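Local coordinates for pyrrolysyl-tRNA synthetase (PDB 3DSQ), which probably attaches pyrrolysine to its tRNA at the expense of ATP, as a class II aminoacyl-tRNA synthetase working as a homodimer, at residues Q167-F172 and G256-L261. Residues are numbered along the deposited sequence; the frame is centred on the assembly and turned at random.
Sequences QHLNEF and GLERLL. With NA (sodium ion), chain D.
Motif 2 meets motif 3 of the class II synthetase core where Leu-169, in the loop of motif 2, and Phe-172, at the start of strand 171-180, face Glu-258 in the first turn of helix 257-265. Leu-169 suits the greasy half of the glutamate: its CD1 methyl lies 3.7 Å from Glu-258 CG and about as near CB, the two side chains crossing at a slant. The bend of Glu-258 at chi2 (82°) carries the carboxylate on past this methyl to the backbone of Phe-172, while Glu-258 CD stays 4.0 Å from Leu-169 CD1. There Glu-258 OE1 packs 3.8 Å from Phe-172 CB. Both carboxylate oxygens accept hydrogen bonds. OE2 takes one from Thr-173 OG1 and another from a water at 3.0 Å, and that same water donates to Glu-171 O at 2.7 Å. A buried carboxylate is thus paid for by polar neighbours. Phe-172 has CG between its backbone N and carbonyl carbon (chi1 55°), which turns the ring away from the helix; its large nonpolar surface suits the packing on Cys-158 and Arg-160. Replacing Glu-258 by alanine would probably cost the Thr-173 hydroxyl its carboxylate partner, leave the water held by Glu-171 O without its link to the helix, and open a gap beside the Leu-169 methyl. Gly-256 takes the N-cap position, and its O accepts from Leu-260 N at 2.9 Å. In the loop, Gln-167 O binds a sodium ion at 2.7 Å, with Ser-163 and Gln-164 completing the protein ligands; at the first residue of the strand, the Glu-171 carboxylate hydrogen-bonds Thr-96 OG1 and Ile-97 N of the second subunit. Two antiparallel strands joined by a loop, beside a strand running through a glycine N-cap into a helix that begins Leu-Glu-Arg, are motifs 2 and 3, characteristic of the class II synthetase catalytic domain.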
loop_
_atom_site.group_PDB
_atom_site.type_symbol
_atom_site.label_atom_id
_atom_site.label_comp_id
_atom_site.label_asym_id
_atom_site.label_seq_id
_atom_site.Cartn_x
_atom_site.Cartn_y
_atom_site.Cartn_z
ATOM N N GLN B 167 -13.163 15.931 -8.054
ATOM C CA GLN B 167 -13.367 14.638 -7.408
ATOM C C GLN B 167 -12.475 14.488 -6.182
ATOM O O GLN B 167 -11.518 15.242 -6.015
ATOM C CB GLN B 167 -13.094 13.502 -8.399
ATOM C CG GLN B 167 -14.045 13.482 -9.583
ATOM C CD GLN B 167 -13.870 12.252 -10.457
ATOM O OE1 GLN B 167 -14.118 11.129 -10.024
ATOM N NE2 GLN B 167 -13.436 12.461 -11.694
ATOM N N HIS B 168 -12.788 13.518 -5.325
ATOM C CA HIS B 168 -12.003 13.300 -4.113
ATOM C C HIS B 168 -11.824 11.831 -3.733
ATOM O O HIS B 168 -12.745 11.024 -3.862
ATOM C CB HIS B 168 -12.658 14.028 -2.927
ATOM C CG HIS B 168 -11.951 13.811 -1.621
ATOM N ND1 HIS B 168 -10.767 14.440 -1.302
ATOM C CD2 HIS B 168 -12.231 12.990 -0.579
ATOM C CE1 HIS B 168 -10.345 14.014 -0.124
ATOM N NE2 HIS B 168 -11.216 13.135 0.338
ATOM N N LEU B 169 -10.626 11.498 -3.262
ATOM C CA LEU B 169 -10.311 10.152 -2.787
ATOM C C LEU B 169 -9.798 10.325 -1.360
ATOM O O LEU B 169 -8.860 11.087 -1.134
ATOM C CB LEU B 169 -9.206 9.504 -3.632
ATOM C CG LEU B 169 -9.529 8.907 -5.014
ATOM C CD1 LEU B 169 -8.256 8.304 -5.597
ATOM C CD2 LEU B 169 -10.599 7.833 -4.892
ATOM N N ASN B 170 -10.413 9.659 -0.387
ATOM C CA ASN B 170 -9.921 9.767 0.984
ATOM C C ASN B 170 -8.609 9.011 1.062
ATOM O O ASN B 170 -7.718 9.387 1.808
ATOM C CB ASN B 170 -10.903 9.158 1.992
ATOM C CG ASN B 170 -12.163 9.984 2.152
ATOM O OD1 ASN B 170 -12.123 11.215 2.134
ATOM N ND2 ASN B 170 -13.287 9.310 2.317
ATOM N N GLU B 171 -8.511 7.929 0.294
ATOM C CA GLU B 171 -7.301 7.105 0.245
ATOM C C GLU B 171 -6.736 7.217 -1.165
ATOM O O GLU B 171 -7.413 6.879 -2.118
ATOM C CB GLU B 171 -7.625 5.625 0.500
ATOM C CG GLU B 171 -8.264 5.324 1.825
ATOM C CD GLU B 171 -8.367 3.840 2.095
ATOM O OE1 GLU B 171 -7.336 3.142 1.993
ATOM O OE2 GLU B 171 -9.477 3.373 2.422
ATOM N N PHE B 172 -5.505 7.683 -1.295
ATOM C CA PHE B 172 -4.904 7.807 -2.606
ATOM C C PHE B 172 -3.441 7.356 -2.567
ATOM O O PHE B 172 -2.814 7.296 -1.504
ATOM C CB PHE B 172 -5.072 9.241 -3.148
ATOM C CG PHE B 172 -4.546 10.332 -2.231
ATOM C CD1 PHE B 172 -3.261 10.836 -2.398
ATOM C CD2 PHE B 172 -5.347 10.866 -1.215
ATOM C CE1 PHE B 172 -2.766 11.856 -1.575
ATOM C CE2 PHE B 172 -4.865 11.894 -0.375
ATOM C CZ PHE B 172 -3.580 12.390 -0.552
ATOM N N GLY B 256 -0.048 11.597 -8.327
ATOM C CA GLY B 256 -1.212 10.904 -7.801
ATOM C C GLY B 256 -1.419 9.798 -8.829
ATOM O O GLY B 256 -1.751 10.094 -9.960
ATOM N N LEU B 257 -1.205 8.537 -8.459
ATOM C CA LEU B 257 -1.332 7.448 -9.429
ATOM C C LEU B 257 -2.738 7.175 -9.961
ATOM O O LEU B 257 -2.896 6.876 -11.152
ATOM C CB LEU B 257 -0.725 6.152 -8.866
ATOM C CG LEU B 257 0.758 6.243 -8.495
ATOM C CD1 LEU B 257 1.303 4.851 -8.245
ATOM C CD2 LEU B 257 1.552 6.929 -9.616
ATOM N N GLU B 258 -3.754 7.258 -9.101
ATOM C CA GLU B 258 -5.116 7.025 -9.569
ATOM C C GLU B 258 -5.459 8.109 -10.578
ATOM O O GLU B 258 -6.082 7.844 -11.608
ATOM C CB GLU B 258 -6.143 7.055 -8.420
ATOM C CG GLU B 258 -6.039 5.912 -7.402
ATOM C CD GLU B 258 -4.970 6.157 -6.356
ATOM O OE1 GLU B 258 -4.379 7.256 -6.369
ATOM O OE2 GLU B 258 -4.723 5.262 -5.516
ATOM N N ARG B 259 -5.039 9.335 -10.288
ATOM C CA ARG B 259 -5.314 10.436 -11.193
ATOM C C ARG B 259 -4.558 10.236 -12.512
ATOM O O ARG B 259 -5.079 10.532 -13.582
ATOM C CB ARG B 259 -4.926 11.767 -10.549
ATOM C CG ARG B 259 -5.205 12.953 -11.439
ATOM C CD ARG B 259 -5.009 14.277 -10.721
ATOM N NE ARG B 259 -5.207 15.393 -11.643
ATOM C CZ ARG B 259 -5.209 16.675 -11.288
ATOM N NH1 ARG B 259 -5.023 17.016 -10.019
ATOM N NH2 ARG B 259 -5.399 17.616 -12.208
ATOM N N LEU B 260 -3.328 9.742 -12.425
ATOM C CA LEU B 260 -2.541 9.481 -13.623
ATOM C C LEU B 260 -3.293 8.456 -14.455
ATOM O O LEU B 260 -3.505 8.648 -15.649
ATOM C CB LEU B 260 -1.163 8.906 -13.273
ATOM C CG LEU B 260 0.054 9.801 -13.012
ATOM C CD1 LEU B 260 1.305 8.927 -13.094
ATOM C CD2 LEU B 260 0.159 10.915 -14.048
ATOM N N LEU B 261 -3.698 7.364 -13.809
ATOM C CA LEU B 261 -4.428 6.302 -14.494
ATOM C C LEU B 261 -5.710 6.788 -15.145
ATOM O O LEU B 261 -6.019 6.405 -16.280
ATOM C CB LEU B 261 -4.755 5.157 -13.527
ATOM C CG LEU B 261 -3.565 4.264 -13.176
ATOM C CD1 LEU B 261 -3.973 3.274 -12.125
ATOM C CD2 LEU B 261 -3.052 3.549 -14.431
HETATM NA NA NA D . -8.867 15.601 -6.105
HETATM O O HOH W 1 -6.912 4.682 -3.582
#